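Prolyl endopeptidase (Myxococcus xanthus, PDB 2BKL) probably hydrolyses oligopeptides on the carboxyl side of proline, and less readily of alanine, as a serine protease of the S9A family. Local coordinates at residues N252-K257 with Y275-W280; V286-G291 with R296-D301; G181-W186 with S232-D237; K311-E316 with G330-E335. All blocks are in the same frame, centred on the assembly; numbering follows the deposited sequence.

Contact 1 of 4, residues N252-K257 with Y275-W280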
# COMPACT_ATOMS: atom_id res chain seq x y z
N ASN A 252 -16.03 10.95 -0.43
CA ASN A 252 -16.87 9.94 0.22
C ASN A 252 -18.08 10.56 0.89
O ASN A 252 -18.14 11.76 1.12
CB ASN A 252 -16.07 9.11 1.24
CG ASN A 252 -15.66 9.89 2.46
OD1 ASN A 252 -14.62 10.55 2.44
ND2 ASN A 252 -16.42 9.76 3.55
N ASP A 253 -19.04 9.69 1.18
CA ASP A 253 -20.20 10.02 1.99
C ASP A 253 -20.03 9.42 3.35
O ASP A 253 -19.34 8.40 3.53
CB ASP A 253 -21.46 9.41 1.39
CG ASP A 253 -21.74 9.91 -0.00
OD1 ASP A 253 -21.32 11.04 -0.35
OD2 ASP A 253 -22.39 9.21 -0.81
N VAL A 254 -20.73 9.98 4.34
CA VAL A 254 -20.77 9.41 5.68
C VAL A 254 -22.22 9.33 6.17
O VAL A 254 -22.92 10.35 6.17
CB VAL A 254 -19.95 10.24 6.70
CG1 VAL A 254 -19.96 9.54 8.06
CG2 VAL A 254 -18.51 10.40 6.22
N TYR A 255 -22.63 8.14 6.57
CA TYR A 255 -23.90 7.87 7.22
C TYR A 255 -23.65 7.42 8.65
O TYR A 255 -22.61 6.85 8.97
CB TYR A 255 -24.68 6.80 6.46
CG TYR A 255 -25.12 7.27 5.07
CD1 TYR A 255 -24.26 7.20 3.98
CD2 TYR A 255 -26.39 7.78 4.87
CE1 TYR A 255 -24.67 7.64 2.72
CE2 TYR A 255 -26.81 8.20 3.61
CZ TYR A 255 -25.94 8.14 2.55
OH TYR A 255 -26.37 8.57 1.30
N TRP A 256 -24.61 7.66 9.54
CA TRP A 256 -24.50 7.18 10.90
C TRP A 256 -25.85 6.90 11.51
O TRP A 256 -26.87 7.37 11.02
CB TRP A 256 -23.76 8.19 11.77
CG TRP A 256 -24.50 9.47 12.04
CD1 TRP A 256 -24.66 10.52 11.19
CD2 TRP A 256 -25.15 9.84 13.26
NE1 TRP A 256 -25.39 11.52 11.80
CE2 TRP A 256 -25.70 11.12 13.07
CE3 TRP A 256 -25.35 9.20 14.48
CZ2 TRP A 256 -26.41 11.79 14.07
CZ3 TRP A 256 -26.05 9.86 15.47
CH2 TRP A 256 -26.57 11.14 15.26
N LYS A 257 -25.81 6.11 12.56
CA LYS A 257 -26.96 5.92 13.41
C LYS A 257 -26.52 5.47 14.78
O LYS A 257 -25.37 5.08 15.00
CB LYS A 257 -27.94 4.91 12.83
CG LYS A 257 -27.47 3.48 12.74
CD LYS A 257 -28.50 2.77 11.88
CE LYS A 257 -28.63 1.35 12.14
NZ LYS A 257 -29.86 0.95 11.36
N TYR A 275 -14.21 12.88 4.04
CA TYR A 275 -14.55 13.08 5.44
C TYR A 275 -14.30 11.80 6.21
O TYR A 275 -14.82 10.74 5.84
CB TYR A 275 -16.02 13.45 5.61
CG TYR A 275 -16.46 14.62 4.81
CD1 TYR A 275 -16.79 14.48 3.46
CD2 TYR A 275 -16.60 15.88 5.39
CE1 TYR A 275 -17.21 15.59 2.70
CE2 TYR A 275 -17.02 16.98 4.65
CZ TYR A 275 -17.31 16.83 3.30
OH TYR A 275 -17.72 17.91 2.55
N GLU A 276 -13.55 11.88 7.30
CA GLU A 276 -13.31 10.77 8.22
C GLU A 276 -13.76 11.22 9.60
O GLU A 276 -13.44 12.33 10.02
CB GLU A 276 -11.83 10.44 8.24
CG GLU A 276 -11.45 9.28 9.15
CD GLU A 276 -9.95 9.12 9.29
OE1 GLU A 276 -9.20 9.43 8.34
OE2 GLU A 276 -9.51 8.68 10.37
N VAL A 277 -14.49 10.37 10.31
CA VAL A 277 -15.11 10.76 11.56
C VAL A 277 -14.70 9.84 12.72
O VAL A 277 -14.62 8.60 12.56
CB VAL A 277 -16.65 10.73 11.47
CG1 VAL A 277 -17.27 11.33 12.72
CG2 VAL A 277 -17.11 11.41 10.24
N HIS A 278 -14.41 10.45 13.86
CA HIS A 278 -14.21 9.72 15.11
C HIS A 278 -15.12 10.32 16.16
O HIS A 278 -15.21 11.53 16.27
CB HIS A 278 -12.74 9.80 15.52
CG HIS A 278 -11.84 9.08 14.56
ND1 HIS A 278 -11.88 7.71 14.41
CD2 HIS A 278 -10.94 9.54 13.66
CE1 HIS A 278 -11.02 7.35 13.46
NE2 HIS A 278 -10.43 8.45 13.00
N ALA A 279 -15.84 9.48 16.89
CA ALA A 279 -16.73 9.91 17.96
C ALA A 279 -16.15 9.60 19.33
O ALA A 279 -15.66 8.51 19.57
CB ALA A 279 -18.06 9.25 17.82
N TRP A 280 -16.24 10.57 20.22
CA TRP A 280 -15.79 10.39 21.60
C TRP A 280 -16.64 11.29 22.47
O TRP A 280 -16.79 12.46 22.20
CB TRP A 280 -14.29 10.73 21.73
CG TRP A 280 -13.76 10.54 23.12
CD1 TRP A 280 -13.27 11.50 23.94
CD2 TRP A 280 -13.70 9.31 23.86
NE1 TRP A 280 -12.89 10.95 25.14
CE2 TRP A 280 -13.17 9.61 25.13
CE3 TRP A 280 -14.04 7.98 23.59
CZ2 TRP A 280 -12.98 8.64 26.11
CZ3 TRP A 280 -13.85 7.02 24.58
CH2 TRP A 280 -13.31 7.36 25.80
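Tyr-275 N gives its hydrogen to Asn-252 OD1 at 2.9 Å, nearly straight at 164°, and Asn-252 ND2 gives one in return to Tyr-275 O at 3.0 Å. The second bond lies in the plane of the accepting carbonyl and uses a lone pair; in the first, the donor is tilted from the plane of the amide carbonyl. One side-chain amide thus meets both the N-H and the C=O of a residue in another sheet, as a facing residue does in an antiparallel hydrogen-bonded pair. With CG lodged between the backbone N and carbonyl carbon (chi1 69°), the amide also folds back far enough for ND2 to make a weak bond to Asp-253 O. Were Asn-252 replaced by an alanine, the N-H and C=O of Tyr-275 would probably lose these partners, and a gap would be likely to open where the amide had been.

Apolar contact continues beyond the amide. Val-254 divides its branches: CG2 lies 4.0 Å from Tyr-275 CB, and CG1 lies equally far from Val-277 CG2. The Tyr-275 ring brings the CD1 corner of its edge to Asn-252 O, and its hydroxyl is held farther along by Glu-290.

Segment axes 7.4 Å apart, with no backbone bonds between them, mark strands of different sheets. This is the face-to-face packing of successive four-stranded blades in the beta-propeller domain of prolyl oligopeptidases, here with a buried asparagine tying one blade to the backbone of the next.

Contact 2 of 4, residues V286-G291 with R296-D301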
# COMPACT_ATOMS: atom_id res chain seq x y z
N VAL A 286 -14.38 15.46 12.83
CA VAL A 286 -14.45 15.22 11.40
C VAL A 286 -13.21 15.81 10.74
O VAL A 286 -13.02 17.03 10.76
CB VAL A 286 -15.71 15.86 10.77
CG1 VAL A 286 -15.75 15.64 9.27
CG2 VAL A 286 -16.96 15.32 11.41
N LEU A 287 -12.40 14.95 10.16
CA LEU A 287 -11.22 15.35 9.40
C LEU A 287 -11.62 15.43 7.94
O LEU A 287 -12.13 14.46 7.38
CB LEU A 287 -10.10 14.31 9.57
CG LEU A 287 -8.87 14.47 8.68
CD1 LEU A 287 -8.09 15.75 8.96
CD2 LEU A 287 -7.99 13.22 8.82
N THR A 288 -11.40 16.58 7.31
CA THR A 288 -11.88 16.78 5.94
C THR A 288 -11.05 17.74 5.13
O THR A 288 -10.38 18.64 5.68
CB THR A 288 -13.36 17.26 6.01
OG1 THR A 288 -13.88 17.42 4.69
CG2 THR A 288 -13.47 18.62 6.64
N ASP A 289 -11.08 17.55 3.81
CA ASP A 289 -10.51 18.50 2.87
C ASP A 289 -11.55 19.47 2.28
O ASP A 289 -11.23 20.27 1.40
CB ASP A 289 -9.66 17.82 1.77
CG ASP A 289 -10.40 16.84 0.97
OD1 ASP A 289 -11.65 16.86 1.01
OD2 ASP A 289 -9.80 16.01 0.22
N GLU A 290 -12.77 19.44 2.79
CA GLU A 290 -13.78 20.40 2.35
C GLU A 290 -13.33 21.82 2.66
O GLU A 290 -13.09 22.16 3.82
CB GLU A 290 -15.12 20.10 3.01
CG GLU A 290 -16.29 20.85 2.35
CD GLU A 290 -17.43 21.11 3.30
OE1 GLU A 290 -18.15 20.15 3.68
OE2 GLU A 290 -17.64 22.30 3.65
N GLY A 291 -13.18 22.62 1.60
CA GLY A 291 -12.68 23.98 1.71
C GLY A 291 -11.30 24.09 2.34
O GLY A 291 -10.97 25.12 2.90
N ARG A 296 -8.48 19.93 7.52
CA ARG A 296 -8.82 20.62 8.76
C ARG A 296 -9.74 19.73 9.57
O ARG A 296 -10.19 18.69 9.08
CB ARG A 296 -9.47 21.98 8.45
CG ARG A 296 -10.73 21.92 7.61
CD ARG A 296 -11.29 23.32 7.40
NE ARG A 296 -12.32 23.41 6.39
CZ ARG A 296 -13.08 24.49 6.22
NH1 ARG A 296 -12.92 25.56 6.99
NH2 ARG A 296 -14.00 24.50 5.28
N VAL A 297 -9.99 20.11 10.81
CA VAL A 297 -10.85 19.35 11.72
C VAL A 297 -12.02 20.17 12.25
O VAL A 297 -11.83 21.27 12.75
CB VAL A 297 -10.09 18.75 12.93
CG1 VAL A 297 -10.99 17.81 13.71
CG2 VAL A 297 -8.83 18.00 12.45
N PHE A 298 -13.21 19.59 12.18
CA PHE A 298 -14.45 20.12 12.74
C PHE A 298 -14.91 19.27 13.93
O PHE A 298 -14.66 18.06 14.00
CB PHE A 298 -15.58 20.09 11.69
CG PHE A 298 -15.43 21.07 10.58
CD1 PHE A 298 -15.91 22.36 10.72
CD2 PHE A 298 -14.83 20.72 9.38
CE1 PHE A 298 -15.81 23.27 9.71
CE2 PHE A 298 -14.69 21.64 8.37
CZ PHE A 298 -15.20 22.92 8.53
N GLU A 299 -15.55 19.92 14.89
CA GLU A 299 -16.31 19.26 15.95
C GLU A 299 -17.77 19.37 15.57
O GLU A 299 -18.24 20.45 15.22
CB GLU A 299 -16.06 19.92 17.31
CG GLU A 299 -16.81 19.25 18.46
CD GLU A 299 -16.46 19.82 19.82
OE1 GLU A 299 -15.40 20.46 20.00
OE2 GLU A 299 -17.27 19.63 20.73
N VAL A 300 -18.47 18.24 15.61
CA VAL A 300 -19.88 18.17 15.25
C VAL A 300 -20.67 17.61 16.41
O VAL A 300 -20.27 16.62 17.02
CB VAL A 300 -20.07 17.27 14.01
CG1 VAL A 300 -21.57 17.15 13.64
CG2 VAL A 300 -19.25 17.80 12.85
N ASP A 301 -21.79 18.26 16.72
CA ASP A 301 -22.72 17.82 17.74
C ASP A 301 -23.74 16.87 17.08
O ASP A 301 -24.42 17.28 16.17
CB ASP A 301 -23.42 19.07 18.27
CG ASP A 301 -24.34 18.78 19.42
OD1 ASP A 301 -24.69 17.60 19.66
OD2 ASP A 301 -24.72 19.71 20.15
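Val-286 and Phe-298 form an antiparallel hydrogen-bonded pair, each N bonding to the other's O at 2.9 Å. Thr-288 and Arg-296 form the next such pair, and the non-hydrogen-bonded pair Leu-287/Val-297 sits between them. There the CA of Val-297 adds a CA-H...O contact to Val-286 O at 3.3 Å.

The apolar contacts divide between the two faces of the sheet. On one, Val-286 CG2 meets Val-300 CG2 at 3.7 Å, and Thr-288 CG2 touches the edge of the Phe-298 ring. On the other, Leu-287 CD1 lies 4.2 Å from Val-297 CG2.

The charged group is held by a carbonyl. Arg-296 presents its NE side, so that NE (3.0 Å) and NH2 (2.9 Å) both donate to Glu-290 O, which lies in the guanidinium plane. Phe-298 CZ stands 3.5 Å above the centre of one guanidinium face, and Gly-291 O lies over the opposite face toward the rim; together they help fix the group's rotation. NH1 turns to a salt bridge with Glu-312.

Thr-288 OG1 accepts from Glu-290 N in an ST turn, and it also bonds Lys-274 O. The whole is the beta hairpin formed by the two middle strands of a four-stranded propeller blade.

Contact 3 of 4, residues G181-W186 with S232-D237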
# COMPACT_ATOMS: atom_id res chain seq x y z
N GLY A 181 -19.93 -9.76 19.81
CA GLY A 181 -19.92 -9.90 18.37
C GLY A 181 -19.30 -8.67 17.74
O GLY A 181 -18.77 -7.76 18.43
N PHE A 182 -19.28 -8.63 16.42
CA PHE A 182 -18.61 -7.56 15.71
C PHE A 182 -19.32 -7.21 14.40
O PHE A 182 -19.97 -8.06 13.76
CB PHE A 182 -17.16 -7.92 15.45
CG PHE A 182 -16.96 -9.25 14.78
CD1 PHE A 182 -17.10 -9.38 13.38
CD2 PHE A 182 -16.55 -10.36 15.52
CE1 PHE A 182 -16.89 -10.63 12.78
CE2 PHE A 182 -16.34 -11.61 14.89
CZ PHE A 182 -16.50 -11.72 13.54
N TYR A 183 -19.23 -5.93 14.03
CA TYR A 183 -19.60 -5.46 12.70
C TYR A 183 -18.48 -5.74 11.72
O TYR A 183 -17.31 -5.66 12.07
CB TYR A 183 -19.84 -3.95 12.73
CG TYR A 183 -21.05 -3.53 13.54
CD1 TYR A 183 -22.33 -3.48 12.97
CD2 TYR A 183 -20.92 -3.12 14.86
CE1 TYR A 183 -23.41 -3.09 13.69
CE2 TYR A 183 -22.02 -2.76 15.60
CZ TYR A 183 -23.26 -2.72 15.00
OH TYR A 183 -24.38 -2.34 15.70
N TYR A 184 -18.82 -6.04 10.48
CA TYR A 184 -17.79 -6.31 9.48
C TYR A 184 -18.35 -6.17 8.07
O TYR A 184 -19.56 -6.20 7.85
CB TYR A 184 -17.17 -7.72 9.66
CG TYR A 184 -18.14 -8.83 9.36
CD1 TYR A 184 -19.18 -9.16 10.22
CD2 TYR A 184 -18.11 -9.49 8.15
CE1 TYR A 184 -20.11 -10.17 9.91
CE2 TYR A 184 -19.02 -10.49 7.84
CZ TYR A 184 -20.03 -10.81 8.71
OH TYR A 184 -20.95 -11.79 8.39
N GLU A 185 -17.43 -6.02 7.14
CA GLU A 185 -17.69 -5.86 5.71
C GLU A 185 -17.62 -7.24 5.06
O GLU A 185 -16.63 -7.95 5.21
CB GLU A 185 -16.63 -4.98 5.08
CG GLU A 185 -16.50 -3.57 5.64
CD GLU A 185 -16.02 -3.42 7.09
OE1 GLU A 185 -15.26 -4.24 7.61
OE2 GLU A 185 -16.43 -2.44 7.78
N TRP A 186 -18.69 -7.61 4.36
CA TRP A 186 -18.89 -8.97 3.86
C TRP A 186 -19.15 -8.97 2.35
O TRP A 186 -19.89 -8.12 1.85
CB TRP A 186 -20.11 -9.60 4.56
CG TRP A 186 -20.32 -11.02 4.18
CD1 TRP A 186 -19.49 -12.08 4.43
CD2 TRP A 186 -21.45 -11.55 3.50
NE1 TRP A 186 -20.04 -13.24 3.92
CE2 TRP A 186 -21.25 -12.94 3.36
CE3 TRP A 186 -22.62 -10.99 3.00
CZ2 TRP A 186 -22.17 -13.77 2.73
CZ3 TRP A 186 -23.54 -11.81 2.37
CH2 TRP A 186 -23.31 -13.18 2.24
N SER A 232 -17.42 0.27 7.40
CA SER A 232 -18.09 0.67 8.65
C SER A 232 -17.07 1.01 9.73
O SER A 232 -15.90 0.63 9.66
CB SER A 232 -19.06 -0.40 9.13
OG SER A 232 -18.40 -1.56 9.59
N ASP A 233 -17.55 1.74 10.75
CA ASP A 233 -16.76 1.95 11.97
C ASP A 233 -17.72 2.13 13.13
O ASP A 233 -18.90 2.41 12.93
CB ASP A 233 -15.87 3.18 11.82
CG ASP A 233 -14.64 3.16 12.74
OD1 ASP A 233 -14.44 2.15 13.48
OD2 ASP A 233 -13.83 4.12 12.81
N LEU A 234 -17.22 1.95 14.34
CA LEU A 234 -18.05 1.97 15.55
C LEU A 234 -17.31 2.76 16.62
O LEU A 234 -16.12 2.55 16.83
CB LEU A 234 -18.32 0.55 16.06
CG LEU A 234 -19.28 0.45 17.26
CD1 LEU A 234 -20.72 0.83 16.88
CD2 LEU A 234 -19.25 -0.95 17.89
N SER A 235 -18.01 3.66 17.30
CA SER A 235 -17.40 4.39 18.39
C SER A 235 -17.10 3.45 19.56
O SER A 235 -17.71 2.40 19.70
CB SER A 235 -18.32 5.55 18.86
OG SER A 235 -19.52 5.07 19.40
N ARG A 236 -16.13 3.84 20.37
CA ARG A 236 -15.79 3.09 21.58
C ARG A 236 -16.94 2.78 22.51
O ARG A 236 -17.03 1.67 23.04
CB ARG A 236 -14.75 3.86 22.38
CG ARG A 236 -13.38 3.60 21.94
CD ARG A 236 -12.89 2.16 22.13
NE ARG A 236 -12.89 1.62 23.50
CZ ARG A 236 -12.09 2.03 24.48
NH1 ARG A 236 -11.24 3.04 24.27
NH2 ARG A 236 -12.11 1.45 25.67
N ASP A 237 -17.83 3.73 22.73
CA ASP A 237 -18.97 3.51 23.61
C ASP A 237 -20.09 2.70 22.96
O ASP A 237 -21.12 2.43 23.59
CB ASP A 237 -19.50 4.85 24.18
CG ASP A 237 -19.93 5.87 23.11
OD1 ASP A 237 -20.23 5.50 21.95
OD2 ASP A 237 -20.02 7.09 23.39
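The ring of Tyr-183 meets Leu-234 obliquely at its CE2 corner, where CD1 and CD2 of Leu-234 both lie 4.0 Å from Tyr-183 CE2. The two side chains cross at about a right angle, and the tyrosine hydroxyl bonds a MES molecule, probably taken up from the crystallisation liquor.

The second flat group that meets the facing strand is the carboxylate of Glu-185. Ser-232 N reaches its OE2 at 2.9 Å on the anti side, 16° out of the plane, whereas Ser-232 OG donates to the same OE2 at 2.8 Å from above the plane. A bend at chi2 (66°) turns the chain so that OE2 reaches Ser-232, on a strand with which the backbone forms no hydrogen bonds. Lys-174 adds a salt bridge to OE2 and also bonds Ser-232 O; OE1 accepts from Thr-172 N. These donors are likely to favour the charged carboxylate.

With an alanine in place of Glu-185, Ser-232 N and OG would probably lose their shared acceptor and Lys-174 its counter-charge.

The strands run nearly antiparallel, 7.3 Å apart at closest approach, but in different sheets: again an interface between consecutive blades of the beta-propeller, polar toward one end and apolar toward the other.

Contact 4 of 4, residues K311-E316 with G330-E335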
# COMPACT_ATOMS: atom_id res chain seq x y z
N LYS A 311 -18.32 23.20 13.91
CA LYS A 311 -17.37 24.17 14.45
C LYS A 311 -15.95 23.78 14.07
O LYS A 311 -15.49 22.70 14.42
CB LYS A 311 -17.54 24.37 15.96
CG LYS A 311 -17.34 23.20 16.86
CD LYS A 311 -17.82 23.50 18.31
CE LYS A 311 -16.67 23.80 19.28
NZ LYS A 311 -17.21 24.40 20.54
N GLU A 312 -15.28 24.61 13.31
CA GLU A 312 -13.89 24.37 13.01
C GLU A 312 -13.07 24.47 14.30
O GLU A 312 -13.08 25.50 14.96
CB GLU A 312 -13.39 25.38 11.99
CG GLU A 312 -11.97 25.15 11.52
CD GLU A 312 -11.52 26.19 10.54
OE1 GLU A 312 -11.48 27.39 10.92
OE2 GLU A 312 -11.21 25.84 9.39
N ILE A 313 -12.37 23.41 14.67
CA ILE A 313 -11.50 23.44 15.85
C ILE A 313 -10.00 23.36 15.53
O ILE A 313 -9.19 23.77 16.35
CB ILE A 313 -11.89 22.35 16.87
CG1 ILE A 313 -11.82 20.95 16.27
CG2 ILE A 313 -13.30 22.61 17.43
CD1 ILE A 313 -11.82 19.83 17.34
N VAL A 314 -9.63 22.81 14.37
CA VAL A 314 -8.24 22.81 13.94
C VAL A 314 -8.24 23.33 12.51
O VAL A 314 -8.60 22.61 11.57
CB VAL A 314 -7.58 21.41 13.98
CG1 VAL A 314 -6.09 21.51 13.51
CG2 VAL A 314 -7.62 20.84 15.36
N PRO A 315 -7.93 24.61 12.32
CA PRO A 315 -7.92 25.16 10.97
C PRO A 315 -6.86 24.56 10.08
O PRO A 315 -5.92 23.95 10.56
CB PRO A 315 -7.64 26.66 11.21
CG PRO A 315 -8.08 26.89 12.57
CD PRO A 315 -7.73 25.65 13.34
N GLU A 316 -7.04 24.69 8.78
CA GLU A 316 -6.02 24.29 7.83
C GLU A 316 -4.70 24.97 8.16
O GLU A 316 -4.65 26.18 8.41
CB GLU A 316 -6.45 24.66 6.40
CG GLU A 316 -5.58 24.07 5.31
CD GLU A 316 -6.00 24.49 3.90
OE1 GLU A 316 -6.68 25.53 3.74
OE2 GLU A 316 -5.59 23.80 2.95
N GLY A 330 -7.49 11.33 25.82
CA GLY A 330 -8.34 12.50 26.02
C GLY A 330 -7.92 13.73 25.23
O GLY A 330 -8.38 14.83 25.52
N HIS A 331 -7.07 13.52 24.23
CA HIS A 331 -6.52 14.57 23.37
C HIS A 331 -6.63 14.15 21.90
O HIS A 331 -6.90 12.99 21.57
CB HIS A 331 -5.04 14.78 23.70
CG HIS A 331 -4.78 15.48 25.00
ND1 HIS A 331 -5.12 14.92 26.21
CD2 HIS A 331 -4.22 16.67 25.28
CE1 HIS A 331 -4.81 15.76 27.19
NE2 HIS A 331 -4.25 16.83 26.65
N LEU A 332 -6.45 15.12 21.01
CA LEU A 332 -6.25 14.87 19.58
C LEU A 332 -4.78 14.75 19.26
O LEU A 332 -3.99 15.56 19.70
CB LEU A 332 -6.85 16.02 18.77
CG LEU A 332 -8.35 16.27 18.96
CD1 LEU A 332 -8.74 17.48 18.14
CD2 LEU A 332 -9.20 15.09 18.59
N SER A 333 -4.40 13.74 18.48
CA SER A 333 -3.05 13.60 17.93
C SER A 333 -3.14 13.80 16.43
O SER A 333 -3.87 13.11 15.77
CB SER A 333 -2.43 12.26 18.28
OG SER A 333 -1.07 12.23 17.86
N LEU A 334 -2.39 14.77 15.94
CA LEU A 334 -2.50 15.27 14.56
C LEU A 334 -1.18 14.97 13.85
O LEU A 334 -0.10 15.46 14.23
CB LEU A 334 -2.75 16.77 14.56
CG LEU A 334 -3.90 17.31 15.43
CD1 LEU A 334 -3.91 18.81 15.49
CD2 LEU A 334 -5.16 16.84 14.87
N GLU A 335 -1.27 14.20 12.78
CA GLU A 335 -0.10 13.82 11.98
C GLU A 335 -0.07 14.70 10.74
O GLU A 335 -0.94 14.61 9.88
CB GLU A 335 -0.18 12.36 11.56
CG GLU A 335 1.04 11.87 10.79
CD GLU A 335 0.82 10.54 10.09
OE1 GLU A 335 -0.28 9.95 10.14
OE2 GLU A 335 1.76 10.12 9.41
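A chi1 of 59° sets CG1 of Ile-313 between its backbone N and carbonyl carbon, and the chain then runs out extended, carrying CD1 across to Leu-332. The leucine answers with an extended chain of its own (chi2 177°), and Ile-313 CD1 meets Leu-332 CD1 at 4.0 Å, with the side chains crossing at about a right angle. Val-314, the next residue, and Leu-334, two beyond Leu-332, approach differently: they point at each other tip to tip, and Val-314 CG1 stops 4.0 Å from Leu-334 CD1.

That Ile-313 and Val-314 should both turn toward the same neighbour follows from the backbone. They stand together opposite Val-297 in a classic beta bulge, which breaks the usual alternation, and the chain turns a corner at Ile-313. Leu-332 and Leu-334 point the same way by ordinary alternation. Strand 311-314, outermost in one beta-propeller blade, here packs on strand 331-338, an inner strand of the next. Val-314 is backed by Val-297 of its own blade, and Leu-334 by Val-325 of the following one.

The closest CA atoms, those of Val-314 and Leu-334, are 9.5 Å apart, a spacing bridged by side chains alone. With four buried aliphatic residues and no hydrogen bond across it, the contact probably rests on dispersion and the exclusion of water, with no polar group to fix its register.

How the contacts relate
Contacts 1, 3 and 4 each bridge consecutive blades of one propeller, while contact 2 lies within a blade, between contacts 1 and 4. Its centre is about 10 Å from that of contact 1 and about 9 Å from that of contact 4. Probable backbone bonds join them: Leu-287 N to Glu-276 O at 2.8 Å, and Ile-313 N to Val-297 O at 2.9 Å. Contact 3 touches contact 1 by packing, as Ser-235 CB meets Ala-279 CB at 3.9 Å, but stays clear of contacts 2 and 4. It also comes nearer the bound Z-Ala-Pro ligand: the Glu-185 side chain is about 8 Å away, against about 14 Å for Asn-252.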